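Local coordinates for protein transcriptional regulator (Streptococcus pneumoniae, PDB 2GNP) that probably regulates transcription in response to a sugar-type effector, which its Rossmann-like putative sugar-binding domain would recognise, at residues Lys198-Tyr203 and Ile213-Leu218; Lys185-Ile190 and Ile237-Arg242; Thr118-Thr123 and Arg209-Ser214; Tyr87-Gly92 and Asp152-Gly157. One frame throughout, in Å; residues are numbered along the deposited sequence.

Contact 1. Residues Lys198-Tyr203 and Ile213-Leu218; sequences KGKEVY and ISLEDL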
loop_
_atom_site.group_PDB
_atom_site.type_symbol
_atom_site.label_atom_id
_atom_site.label_comp_id
_atom_site.label_asym_id
_atom_site.label_seq_id
_atom_site.Cartn_x
_atom_site.Cartn_y
_atom_site.Cartn_z
ATOM N N LYS A 198 -1.010 -5.557 -15.626
ATOM C CA LYS A 198 -2.288 -4.854 -15.793
ATOM C C LYS A 198 -3.020 -4.717 -14.451
ATOM O O LYS A 198 -4.157 -4.246 -14.387
ATOM C CB LYS A 198 -3.175 -5.685 -16.708
ATOM C CG LYS A 198 -2.730 -5.629 -18.197
ATOM C CD LYS A 198 -3.794 -6.415 -19.029
ATOM C CE LYS A 198 -3.810 -6.007 -20.499
ATOM N NZ LYS A 198 -2.435 -5.947 -21.073
ATOM N N GLY A 199 -2.355 -5.149 -13.381
ATOM C CA GLY A 199 -2.863 -4.999 -12.017
ATOM C C GLY A 199 -3.913 -6.020 -11.665
ATOM O O GLY A 199 -4.696 -5.843 -10.723
ATOM N N LYS A 200 -3.894 -7.138 -12.393
ATOM C CA LYS A 200 -4.761 -8.271 -12.071
ATOM C C LYS A 200 -4.088 -9.332 -11.195
ATOM O O LYS A 200 -2.939 -9.679 -11.430
ATOM C CB LYS A 200 -5.301 -8.872 -13.385
ATOM C CG LYS A 200 -6.696 -8.290 -13.716
ATOM C CD LYS A 200 -6.973 -6.853 -13.117
ATOM C CE LYS A 200 -7.893 -6.799 -11.821
ATOM N NZ LYS A 200 -7.325 -6.316 -10.447
ATOM N N GLU A 201 -4.829 -9.840 -10.202
ATOM C CA GLU A 201 -4.372 -10.883 -9.295
ATOM C C GLU A 201 -4.480 -12.278 -9.931
ATOM O O GLU A 201 -5.507 -12.957 -9.827
ATOM C CB GLU A 201 -5.128 -10.813 -7.947
ATOM C CG GLU A 201 -4.436 -11.567 -6.812
ATOM C CD GLU A 201 -5.220 -11.518 -5.508
ATOM O OE1 GLU A 201 -6.332 -10.940 -5.552
ATOM O OE2 GLU A 201 -4.725 -12.059 -4.502
ATOM N N VAL A 202 -3.395 -12.726 -10.559
ATOM C CA VAL A 202 -3.557 -13.823 -11.543
ATOM C C VAL A 202 -3.523 -15.225 -10.934
ATOM O O VAL A 202 -4.320 -16.087 -11.326
ATOM C CB VAL A 202 -2.626 -13.634 -12.769
ATOM C CG1 VAL A 202 -1.208 -13.321 -12.290
ATOM C CG2 VAL A 202 -2.730 -14.837 -13.780
ATOM N N TYR A 203 -2.674 -15.435 -9.919
ATOM C CA TYR A 203 -2.495 -16.751 -9.318
ATOM C C TYR A 203 -3.516 -17.062 -8.180
ATOM O O TYR A 203 -3.307 -16.783 -6.973
ATOM C CB TYR A 203 -1.054 -16.891 -8.844
ATOM C CG TYR A 203 -0.689 -18.232 -8.282
ATOM C CD1 TYR A 203 0.227 -18.335 -7.232
ATOM C CD2 TYR A 203 -1.227 -19.414 -8.812
ATOM C CE1 TYR A 203 0.583 -19.562 -6.698
ATOM C CE2 TYR A 203 -0.869 -20.635 -8.274
ATOM C CZ TYR A 203 0.029 -20.694 -7.220
ATOM O OH TYR A 203 0.396 -21.890 -6.680
ATOM N N ILE A 213 -7.341 -7.922 2.958
ATOM C CA ILE A 213 -8.415 -7.295 2.177
ATOM C C ILE A 213 -8.332 -7.703 0.715
ATOM O O ILE A 213 -7.260 -7.848 0.189
ATOM C CB ILE A 213 -8.398 -5.766 2.332
ATOM C CG1 ILE A 213 -9.659 -5.107 1.792
ATOM C CG2 ILE A 213 -7.112 -5.132 1.742
ATOM C CD1 ILE A 213 -9.682 -3.564 2.133
ATOM N N SER A 214 -9.483 -7.934 0.095
ATOM C CA SER A 214 -9.451 -8.208 -1.364
ATOM C C SER A 214 -9.133 -6.964 -2.184
ATOM O O SER A 214 -9.401 -5.838 -1.760
ATOM C CB SER A 214 -10.795 -8.784 -1.788
ATOM O OG SER A 214 -11.843 -7.818 -1.752
ATOM N N LEU A 215 -8.595 -7.143 -3.403
ATOM C CA LEU A 215 -8.387 -5.999 -4.302
ATOM C C LEU A 215 -9.727 -5.304 -4.619
ATOM O O LEU A 215 -9.801 -4.071 -4.651
ATOM C CB LEU A 215 -7.703 -6.463 -5.596
ATOM C CG LEU A 215 -6.324 -7.053 -5.430
ATOM C CD1 LEU A 215 -5.663 -7.244 -6.797
ATOM C CD2 LEU A 215 -5.450 -6.119 -4.600
ATOM N N GLU A 216 -10.796 -6.108 -4.778
ATOM C CA GLU A 216 -12.146 -5.589 -4.952
ATOM C C GLU A 216 -12.568 -4.626 -3.851
ATOM O O GLU A 216 -13.039 -3.506 -4.122
ATOM C CB GLU A 216 -13.108 -6.776 -5.052
ATOM C CG GLU A 216 -14.573 -6.435 -5.174
ATOM C CD GLU A 216 -14.952 -5.773 -6.494
ATOM O OE1 GLU A 216 -14.223 -5.905 -7.543
ATOM O OE2 GLU A 216 -15.991 -5.073 -6.470
ATOM N N ASP A 217 -12.329 -5.011 -2.601
ATOM C CA ASP A 217 -12.656 -4.119 -1.503
ATOM C C ASP A 217 -11.671 -2.938 -1.454
ATOM O O ASP A 217 -12.102 -1.768 -1.275
ATOM C CB ASP A 217 -12.708 -4.869 -0.190
ATOM C CG ASP A 217 -13.975 -5.746 -0.074
ATOM O OD1 ASP A 217 -15.022 -5.338 -0.655
ATOM O OD2 ASP A 217 -13.914 -6.768 0.655
ATOM N N LEU A 218 -10.378 -3.220 -1.621
ATOM C CA LEU A 218 -9.407 -2.096 -1.610
ATOM C C LEU A 218 -9.771 -1.004 -2.595
ATOM O O LEU A 218 -9.776 0.176 -2.240
ATOM C CB LEU A 218 -8.002 -2.622 -1.901
ATOM C CG LEU A 218 -6.973 -1.507 -1.999
ATOM C CD1 LEU A 218 -6.720 -0.867 -0.637
ATOM C CD2 LEU A 218 -5.645 -2.195 -2.513
HETATM O O HOH W 1 -8.282 -10.159 -3.907
#
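Leu215 CD1 rests against Glu201 CB at 3.8 Å and lies 4.1 Å from Lys200 NZ, whose side chain runs past the leucine in the reverse direction. A polar link runs beside it: a water donates to Glu201 OE1 at 2.7 Å and accepts from Leu215 N at 3.1 Å, serving an amide in the first turn of the helix. Glu201 reaches this water because CG is anti to the backbone N (chi1 -162°) and the chain stays extended beyond it. Its carboxylate is further gripped by Gln207 at OE1 and by a salt bridge from OE2 to Arg193, which should fix its rotation. Lys200 is bent back on its own loop, NZ donating to Gly199 O over 2.7 Å from a position tilted 29° out of the carbonyl plane. On the helix side, Ser214 is the N-cap, with OG accepting from Asp217 N at 3.0 Å. The contact thus joins the loop between strand 193-195 and helix 204-207 to the start of helix 215-218, while Leu215 and Leu218 also rest on Ile190 of strand 188-190.

Contact 2. Residues Lys185-Ile190 and Ile237-Arg242; sequences KTVGEI and ILSVLR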
loop_
_atom_site.group_PDB
_atom_site.type_symbol
_atom_site.label_atom_id
_atom_site.label_comp_id
_atom_site.label_asym_id
_atom_site.label_seq_id
_atom_site.Cartn_x
_atom_site.Cartn_y
_atom_site.Cartn_z
ATOM N N LYS A 185 3.970 -13.930 -14.653
ATOM C CA LYS A 185 4.557 -12.628 -14.921
ATOM C C LYS A 185 4.116 -11.630 -13.864
ATOM O O LYS A 185 3.675 -10.538 -14.182
ATOM C CB LYS A 185 4.162 -12.129 -16.326
ATOM C CG LYS A 185 4.766 -13.011 -17.481
ATOM C CD LYS A 185 4.199 -12.569 -18.829
ATOM C CE LYS A 185 4.041 -13.745 -19.815
ATOM N NZ LYS A 185 5.356 -14.366 -19.978
ATOM N N THR A 186 4.202 -12.050 -12.601
ATOM C CA THR A 186 3.905 -11.132 -11.490
ATOM C C THR A 186 4.858 -9.949 -11.544
ATOM O O THR A 186 6.106 -10.108 -11.785
ATOM C CB THR A 186 4.047 -11.895 -10.163
ATOM O OG1 THR A 186 3.044 -12.918 -10.163
ATOM C CG2 THR A 186 3.825 -10.975 -8.936
ATOM N N VAL A 187 4.341 -8.747 -11.276
ATOM C CA VAL A 187 5.178 -7.564 -11.289
ATOM C C VAL A 187 5.259 -6.858 -9.919
ATOM O O VAL A 187 6.142 -6.024 -9.697
ATOM C CB VAL A 187 4.794 -6.527 -12.385
ATOM C CG1 VAL A 187 4.843 -7.161 -13.828
ATOM C CG2 VAL A 187 3.466 -5.906 -12.117
ATOM N N GLY A 188 4.301 -7.143 -9.039
ATOM C CA GLY A 188 4.311 -6.404 -7.774
ATOM C C GLY A 188 3.226 -6.899 -6.845
ATOM O O GLY A 188 2.471 -7.874 -7.152
ATOM N N GLU A 189 3.185 -6.259 -5.663
ATOM C CA GLU A 189 2.106 -6.558 -4.680
ATOM C C GLU A 189 1.613 -5.331 -3.965
ATOM O O GLU A 189 2.328 -4.331 -3.850
ATOM C CB GLU A 189 2.398 -7.669 -3.689
ATOM C CG GLU A 189 3.336 -7.441 -2.495
ATOM C CD GLU A 189 3.068 -6.330 -1.429
ATOM O OE1 GLU A 189 1.971 -6.040 -0.824
ATOM O OE2 GLU A 189 4.103 -5.647 -1.139
ATOM N N ILE A 190 0.351 -5.429 -3.554
ATOM C CA ILE A 190 -0.283 -4.396 -2.736
ATOM C C ILE A 190 -1.168 -5.137 -1.763
ATOM O O ILE A 190 -1.871 -6.077 -2.133
ATOM C CB ILE A 190 -1.038 -3.382 -3.664
ATOM C CG1 ILE A 190 -1.461 -2.110 -2.901
ATOM C CG2 ILE A 190 -2.278 -4.052 -4.432
ATOM C CD1 ILE A 190 -1.997 -0.972 -3.872
ATOM N N ILE A 237 3.886 0.263 -9.931
ATOM C CA ILE A 237 3.052 1.452 -9.879
ATOM C C ILE A 237 2.194 1.559 -11.144
ATOM O O ILE A 237 0.993 1.850 -11.080
ATOM C CB ILE A 237 3.934 2.723 -9.639
ATOM C CG1 ILE A 237 4.593 2.663 -8.213
ATOM C CG2 ILE A 237 3.105 3.966 -9.786
ATOM C CD1 ILE A 237 5.673 3.698 -8.043
ATOM N N LEU A 238 2.782 1.226 -12.288
ATOM C CA LEU A 238 1.998 1.318 -13.522
ATOM C C LEU A 238 0.802 0.328 -13.458
ATOM O O LEU A 238 -0.324 0.651 -13.863
ATOM C CB LEU A 238 2.923 1.000 -14.683
ATOM C CG LEU A 238 2.250 0.950 -16.080
ATOM C CD1 LEU A 238 1.522 2.273 -16.418
ATOM C CD2 LEU A 238 3.336 0.622 -17.082
ATOM N N SER A 239 1.038 -0.846 -12.884
ATOM C CA SER A 239 -0.038 -1.880 -12.733
ATOM C C SER A 239 -1.175 -1.343 -11.880
ATOM O O SER A 239 -2.359 -1.396 -12.238
ATOM C CB SER A 239 0.455 -3.146 -12.073
ATOM O OG SER A 239 1.413 -3.828 -12.852
ATOM N N VAL A 240 -0.786 -0.781 -10.740
ATOM C CA VAL A 240 -1.770 -0.220 -9.785
ATOM C C VAL A 240 -2.566 0.907 -10.445
ATOM O O VAL A 240 -3.799 0.997 -10.273
ATOM C CB VAL A 240 -0.958 0.273 -8.552
ATOM C CG1 VAL A 240 -1.817 1.118 -7.717
ATOM C CG2 VAL A 240 -0.414 -0.998 -7.774
ATOM N N LEU A 241 -1.886 1.759 -11.213
ATOM C CA LEU A 241 -2.573 2.843 -11.947
ATOM C C LEU A 241 -3.578 2.266 -12.990
ATOM O O LEU A 241 -4.721 2.737 -13.116
ATOM C CB LEU A 241 -1.561 3.725 -12.628
ATOM C CG LEU A 241 -0.711 4.512 -11.651
ATOM C CD1 LEU A 241 0.378 5.274 -12.419
ATOM C CD2 LEU A 241 -1.642 5.474 -10.914
ATOM N N ARG A 242 -3.067 1.334 -13.808
ATOM C CA ARG A 242 -3.881 0.601 -14.808
ATOM C C ARG A 242 -5.181 0.020 -14.299
ATOM O O ARG A 242 -6.210 0.202 -14.972
ATOM C CB ARG A 242 -3.052 -0.485 -15.511
ATOM C CG ARG A 242 -2.264 0.111 -16.636
ATOM C CD ARG A 242 -1.223 -0.909 -17.127
ATOM N NE ARG A 242 -0.463 -0.353 -18.254
ATOM C CZ ARG A 242 0.534 -1.009 -18.851
ATOM N NH1 ARG A 242 0.883 -2.199 -18.397
ATOM N NH2 ARG A 242 1.176 -0.493 -19.885
#
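Val187 CG2 is modelled only 3.0 Å from Ser239 OG, much closer than a methyl and a hydroxyl oxygen normally come, so the exact placement of this methyl is doubtful. With chi1 at -58°, CG2 falls between the backbone N and the carbonyl carbon, the crowded position of a valine, and is aimed at the helix. The general neighbourhood of the two residues is better supported: their CA atoms are 7.8 Å apart, and both CB atoms point across the gap. Ser239 OG has hydrogen-bond partners in the carbonyl oxygens of Asp196 and, one turn back in the helix, Ser235. Further along, the contact is purely apolar, Ile190 CD1 meeting Val240 CG2 at 4.2 Å. Ile190 can extend this far because both its torsions are near 180°. At its Val187 end the chain carries a classic beta bulge, Val187 and Gly188 both facing Phe195, and Phe195 itself touches Ile190, Ser239 and Val240. Val187 O also accepts from Ser236 OG of the same helix. Helix 234-242 therefore lies against the hairpin of strands 188-190 and 193-195. Chemically, the contact combines an apolar end at Ile190 and Val240 with a buried serine hydroxyl satisfied by carbonyls; both partners are carbonyl oxygens and the hydroxyl has a single proton, so the two bonds can hardly both be at full strength at once.

Contact 3. Residues Thr118-Thr123 and Arg209-Ser214; sequences TFMNAT and RTIAIS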
loop_
_atom_site.group_PDB
_atom_site.type_symbol
_atom_site.label_atom_id
_atom_site.label_comp_id
_atom_site.label_asym_id
_atom_site.label_seq_id
_atom_site.Cartn_x
_atom_site.Cartn_y
_atom_site.Cartn_z
ATOM N N THR A 118 -7.629 -2.437 15.989
ATOM C CA THR A 118 -7.790 -3.861 15.743
ATOM C C THR A 118 -6.447 -4.302 15.147
ATOM O O THR A 118 -5.867 -3.565 14.324
ATOM C CB THR A 118 -8.921 -4.048 14.688
ATOM O OG1 THR A 118 -10.211 -3.662 15.204
ATOM C CG2 THR A 118 -9.006 -5.482 14.239
ATOM N N PHE A 119 -5.934 -5.462 15.599
ATOM C CA PHE A 119 -4.617 -5.943 15.201
ATOM C C PHE A 119 -4.764 -7.191 14.351
ATOM O O PHE A 119 -5.806 -7.819 14.399
ATOM C CB PHE A 119 -3.766 -6.227 16.431
ATOM C CG PHE A 119 -3.415 -4.973 17.175
ATOM C CD1 PHE A 119 -4.058 -4.679 18.389
ATOM C CD2 PHE A 119 -2.478 -4.066 16.652
ATOM C CE1 PHE A 119 -3.728 -3.485 19.081
ATOM C CE2 PHE A 119 -2.149 -2.866 17.354
ATOM C CZ PHE A 119 -2.806 -2.604 18.556
HETATM N N MSE A 120 -3.731 -7.474 13.552
HETATM C CA MSE A 120 -3.693 -8.688 12.735
HETATM C C MSE A 120 -2.994 -9.791 13.558
HETATM O O MSE A 120 -1.850 -9.662 13.941
HETATM C CB MSE A 120 -2.994 -8.445 11.388
HETATM C CG MSE A 120 -2.785 -9.711 10.542
HETATM SE SE MSE A 120 -4.534 -10.500 10.110
HETATM C CE MSE A 120 -5.199 -9.118 8.951
ATOM N N ASN A 121 -3.741 -10.860 13.829
ATOM C CA ASN A 121 -3.269 -12.002 14.598
ATOM C C ASN A 121 -2.790 -13.170 13.661
ATOM O O ASN A 121 -1.793 -13.878 13.947
ATOM C CB ASN A 121 -4.427 -12.440 15.537
ATOM C CG ASN A 121 -3.955 -12.943 16.922
ATOM O OD1 ASN A 121 -2.829 -12.663 17.360
ATOM N ND2 ASN A 121 -4.860 -13.672 17.643
ATOM N N ALA A 122 -3.458 -13.321 12.518
ATOM C CA ALA A 122 -3.206 -14.459 11.586
ATOM C C ALA A 122 -2.049 -14.162 10.671
ATOM O O ALA A 122 -1.850 -13.000 10.276
ATOM C CB ALA A 122 -4.444 -14.752 10.753
ATOM N N THR A 123 -1.311 -15.229 10.327
ATOM C CA THR A 123 -0.236 -15.203 9.333
ATOM C C THR A 123 -0.799 -14.890 7.944
ATOM O O THR A 123 -1.878 -15.390 7.572
ATOM C CB THR A 123 0.423 -16.620 9.290
ATOM O OG1 THR A 123 0.962 -16.916 10.595
ATOM C CG2 THR A 123 1.524 -16.660 8.316
ATOM N N ARG A 209 -5.508 -18.217 -0.312
ATOM C CA ARG A 209 -4.826 -18.634 0.887
ATOM C C ARG A 209 -4.405 -17.401 1.728
ATOM O O ARG A 209 -3.778 -17.577 2.774
ATOM C CB ARG A 209 -3.525 -19.413 0.580
ATOM C CG ARG A 209 -3.689 -20.881 0.192
ATOM C CD ARG A 209 -2.473 -21.393 -0.627
ATOM N NE ARG A 209 -1.143 -21.140 -0.057
ATOM C CZ ARG A 209 -0.049 -21.020 -0.786
ATOM N NH1 ARG A 209 -0.137 -21.068 -2.108
ATOM N NH2 ARG A 209 1.127 -20.806 -0.212
ATOM N N THR A 210 -4.721 -16.206 1.209
ATOM C CA THR A 210 -4.141 -14.960 1.776
ATOM C C THR A 210 -5.167 -14.263 2.708
ATOM O O THR A 210 -6.344 -14.105 2.367
ATOM C CB THR A 210 -3.683 -14.049 0.641
ATOM O OG1 THR A 210 -2.697 -14.755 -0.126
ATOM C CG2 THR A 210 -3.071 -12.720 1.184
ATOM N N ILE A 211 -4.654 -13.862 3.891
ATOM C CA ILE A 211 -5.494 -13.281 4.902
ATOM C C ILE A 211 -5.320 -11.757 4.771
ATOM O O ILE A 211 -4.556 -11.125 5.499
ATOM C CB ILE A 211 -5.154 -13.758 6.342
ATOM C CG1 ILE A 211 -5.254 -15.288 6.447
ATOM C CG2 ILE A 211 -6.155 -13.113 7.333
ATOM C CD1 ILE A 211 -6.592 -15.851 6.056
ATOM N N ALA A 212 -5.991 -11.190 3.787
ATOM C CA ALA A 212 -5.880 -9.737 3.520
ATOM C C ALA A 212 -7.146 -9.233 2.888
ATOM O O ALA A 212 -7.928 -9.986 2.303
ATOM C CB ALA A 212 -4.726 -9.494 2.533
ATOM N N ILE A 213 -7.341 -7.922 2.958
ATOM C CA ILE A 213 -8.415 -7.295 2.177
ATOM C C ILE A 213 -8.332 -7.703 0.715
ATOM O O ILE A 213 -7.260 -7.848 0.189
ATOM C CB ILE A 213 -8.398 -5.766 2.332
ATOM C CG1 ILE A 213 -9.659 -5.107 1.792
ATOM C CG2 ILE A 213 -7.112 -5.132 1.742
ATOM C CD1 ILE A 213 -9.682 -3.564 2.133
ATOM N N SER A 214 -9.483 -7.934 0.095
ATOM C CA SER A 214 -9.451 -8.208 -1.364
ATOM C C SER A 214 -9.133 -6.964 -2.184
ATOM O O SER A 214 -9.401 -5.838 -1.760
ATOM C CB SER A 214 -10.795 -8.784 -1.788
ATOM O OG SER A 214 -11.843 -7.818 -1.752
HETATM O O HOH W 2 -2.435 -11.168 7.422
#
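The flat groups at this contact are the backbone carbonyls of Thr123 and Ile211; no aromatic ring takes part. Thr123 O lies against the Ile211 side chain, 3.6 Å from CG1 and 3.9 Å from CB. In return, Ile211 O has the selenomethionine methyl of Met120, CE, 4.0 Å away and accepts a hydrogen bond of 2.9 Å from a water. The same water reaches Ala122 O at 3.4 Å, a weak bond, and so spans the two loops where no direct hydrogen bond does. The other branch of Ile211 makes the apolar part: CG2 meets Met120 SE at 4.1 Å and Ala122 CB at 4.2 Å. Met120 gets there by folding: chi1 of 174° swings CG away from the backbone N, beside the carbonyl carbon, and the chain then turns at chi2 and chi3 to bring SE obliquely across the isoleucine. Beyond the pair, Ile211 also packs on Ala132, Ile135 and Leu136 of helix 129-136, and its backbone bonds to Ile124. The arrangement is loop-to-loop packing, joining the connection that follows strand 116-117 to the one between helices 204-207 and 215-218, within an alpha/beta domain of Rossmann-like clan.

Contact 4. Residues Tyr87-Gly92 and Asp152-Gly157; sequences YPLAGG and DIAVVG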
loop_
_atom_site.group_PDB
_atom_site.type_symbol
_atom_site.label_atom_id
_atom_site.label_comp_id
_atom_site.label_asym_id
_atom_site.label_seq_id
_atom_site.Cartn_x
_atom_site.Cartn_y
_atom_site.Cartn_z
ATOM N N TYR A 87 -7.334 -0.297 11.516
ATOM C CA TYR A 87 -7.480 -1.738 11.183
ATOM C C TYR A 87 -6.261 -2.117 10.326
ATOM O O TYR A 87 -5.672 -1.267 9.658
ATOM C CB TYR A 87 -8.736 -1.994 10.345
ATOM C CG TYR A 87 -9.993 -1.563 11.048
ATOM C CD1 TYR A 87 -10.451 -0.268 10.860
ATOM C CD2 TYR A 87 -10.694 -2.434 11.890
ATOM C CE1 TYR A 87 -11.623 0.191 11.527
ATOM C CE2 TYR A 87 -11.869 -1.998 12.547
ATOM C CZ TYR A 87 -12.286 -0.668 12.348
ATOM O OH TYR A 87 -13.424 -0.226 13.005
ATOM N N PRO A 88 -5.882 -3.418 10.353
ATOM C CA PRO A 88 -4.870 -3.944 9.423
ATOM C C PRO A 88 -5.546 -4.341 8.126
ATOM O O PRO A 88 -6.640 -4.952 8.152
ATOM C CB PRO A 88 -4.335 -5.213 10.157
ATOM C CG PRO A 88 -5.580 -5.749 10.986
ATOM C CD PRO A 88 -6.357 -4.383 11.342
ATOM N N LEU A 89 -4.910 -3.999 7.010
ATOM C CA LEU A 89 -5.364 -4.440 5.682
ATOM C C LEU A 89 -4.762 -5.828 5.355
ATOM O O LEU A 89 -5.324 -6.590 4.537
ATOM C CB LEU A 89 -4.966 -3.472 4.595
ATOM C CG LEU A 89 -5.657 -2.087 4.746
ATOM C CD1 LEU A 89 -4.893 -1.174 3.782
ATOM C CD2 LEU A 89 -7.176 -2.194 4.423
ATOM N N ALA A 90 -3.630 -6.110 5.944
ATOM C CA ALA A 90 -2.849 -7.294 5.649
ATOM C C ALA A 90 -1.674 -7.302 6.635
ATOM O O ALA A 90 -1.147 -6.224 6.990
ATOM C CB ALA A 90 -2.333 -7.230 4.197
ATOM N N GLY A 91 -1.271 -8.503 7.024
ATOM C CA GLY A 91 -0.069 -8.665 7.842
ATOM C C GLY A 91 1.077 -8.608 6.837
ATOM O O GLY A 91 0.901 -8.851 5.633
ATOM N N GLY A 92 2.256 -8.259 7.277
ATOM C CA GLY A 92 3.313 -8.289 6.286
ATOM C C GLY A 92 3.927 -9.661 6.312
ATOM O O GLY A 92 3.416 -10.565 6.966
ATOM N N ASP A 152 -12.987 3.977 5.448
ATOM C CA ASP A 152 -12.964 5.317 4.873
ATOM C C ASP A 152 -11.651 5.628 4.139
ATOM O O ASP A 152 -11.658 6.281 3.105
ATOM C CB ASP A 152 -13.158 6.372 5.962
ATOM C CG ASP A 152 -14.534 6.277 6.581
ATOM O OD1 ASP A 152 -15.513 6.587 5.866
ATOM O OD2 ASP A 152 -14.660 5.810 7.710
ATOM N N ILE A 153 -10.541 5.196 4.740
ATOM C CA ILE A 153 -9.207 5.497 4.188
ATOM C C ILE A 153 -8.414 4.210 4.256
ATOM O O ILE A 153 -8.618 3.427 5.164
ATOM C CB ILE A 153 -8.492 6.530 5.029
ATOM C CG1 ILE A 153 -9.250 7.865 4.936
ATOM C CG2 ILE A 153 -7.005 6.633 4.598
ATOM C CD1 ILE A 153 -8.673 8.877 5.980
ATOM N N ALA A 154 -7.624 3.964 3.228
ATOM C CA ALA A 154 -6.574 2.904 3.312
ATOM C C ALA A 154 -5.259 3.626 3.080
ATOM O O ALA A 154 -5.206 4.519 2.244
ATOM C CB ALA A 154 -6.770 1.896 2.241
ATOM N N VAL A 155 -4.212 3.185 3.766
ATOM C CA VAL A 155 -2.834 3.710 3.597
ATOM C C VAL A 155 -1.968 2.519 3.302
ATOM O O VAL A 155 -1.862 1.663 4.149
ATOM C CB VAL A 155 -2.337 4.470 4.845
ATOM C CG1 VAL A 155 -1.026 5.291 4.528
ATOM C CG2 VAL A 155 -3.479 5.466 5.319
ATOM N N VAL A 156 -1.299 2.531 2.137
ATOM C CA VAL A 156 -0.592 1.319 1.678
ATOM C C VAL A 156 0.755 1.688 0.990
ATOM O O VAL A 156 0.931 2.786 0.428
ATOM C CB VAL A 156 -1.448 0.505 0.670
ATOM C CG1 VAL A 156 -2.791 0.111 1.282
ATOM C CG2 VAL A 156 -1.612 1.251 -0.689
ATOM N N GLY A 157 1.708 0.791 1.109
ATOM C CA GLY A 157 2.899 0.823 0.240
ATOM C C GLY A 157 2.625 -0.090 -0.972
ATOM O O GLY A 157 1.579 -0.764 -1.050
#
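Leu89 leaves strand 85-88 and sends its side chain to strand 153-160, two members of the mixed sheet of this Rossmann-like domain that both pair in parallel with strand 60-63. The two segments therefore share no backbone hydrogen bond, and the contact rests on one leucine reaching across the position of an intervening strand, to whose Phe63 the Leu89 backbone is bonded. Starting at CB, the chain faces the 152-157 segment but does not yet touch it; CB instead lies beside Ile213. CG, set beside the backbone N by chi1 of -65°, advances to 4.8 Å from Ala154 CB. There the branches part. CD2 approaches Ile213 as well, whereas CD1 continues to the strand and makes all the close contacts with it. It meets Ala154 CB at 3.9 Å and passes Val155 O at 4.2 Å. Ala154 and Val156 are alternate residues of an extended strand, so their side chains emerge on the same side and receive one methyl between them. Val155 turns the other way, toward Phe63 and Leu51 of helix 36-54, and offers Leu89 its carbonyl alone. All four touching residues are buried, and Leu151 adds to the cover of Leu89. The side chains of Leu89 and Val156 cross at about a right angle, with Val156 CG1 beside its own backbone N (chi1 -57°). This brings the two methyls, Leu89 CD1 and Val156 CG1, to 3.5 Å, a tight approach for saturated carbons.

The four contacts form one network, in which only contacts 2 and 3 do not touch; their centres are about 21 Å apart. Contacts 1 and 3 share Ile213 and Ser214, and this common segment meets contact 4 through a probable hydrogen bond of 2.9 Å from Ile213 N to Leu89 O. Contact 4 reaches contact 1 again where Leu218 CD1 lies 4.0 Å from Ala154 CB. Strands 153-160 and 188-190 are antiparallel neighbours, and side chains of contacts 4 and 2 meet on them, Ile190 CD1 being 3.9 Å from Val156 CG2. Contact 1 is nested in the chain loop closed by contact 2 and touches it, Gly199 N lying 3.7 Å from Ser239 CB.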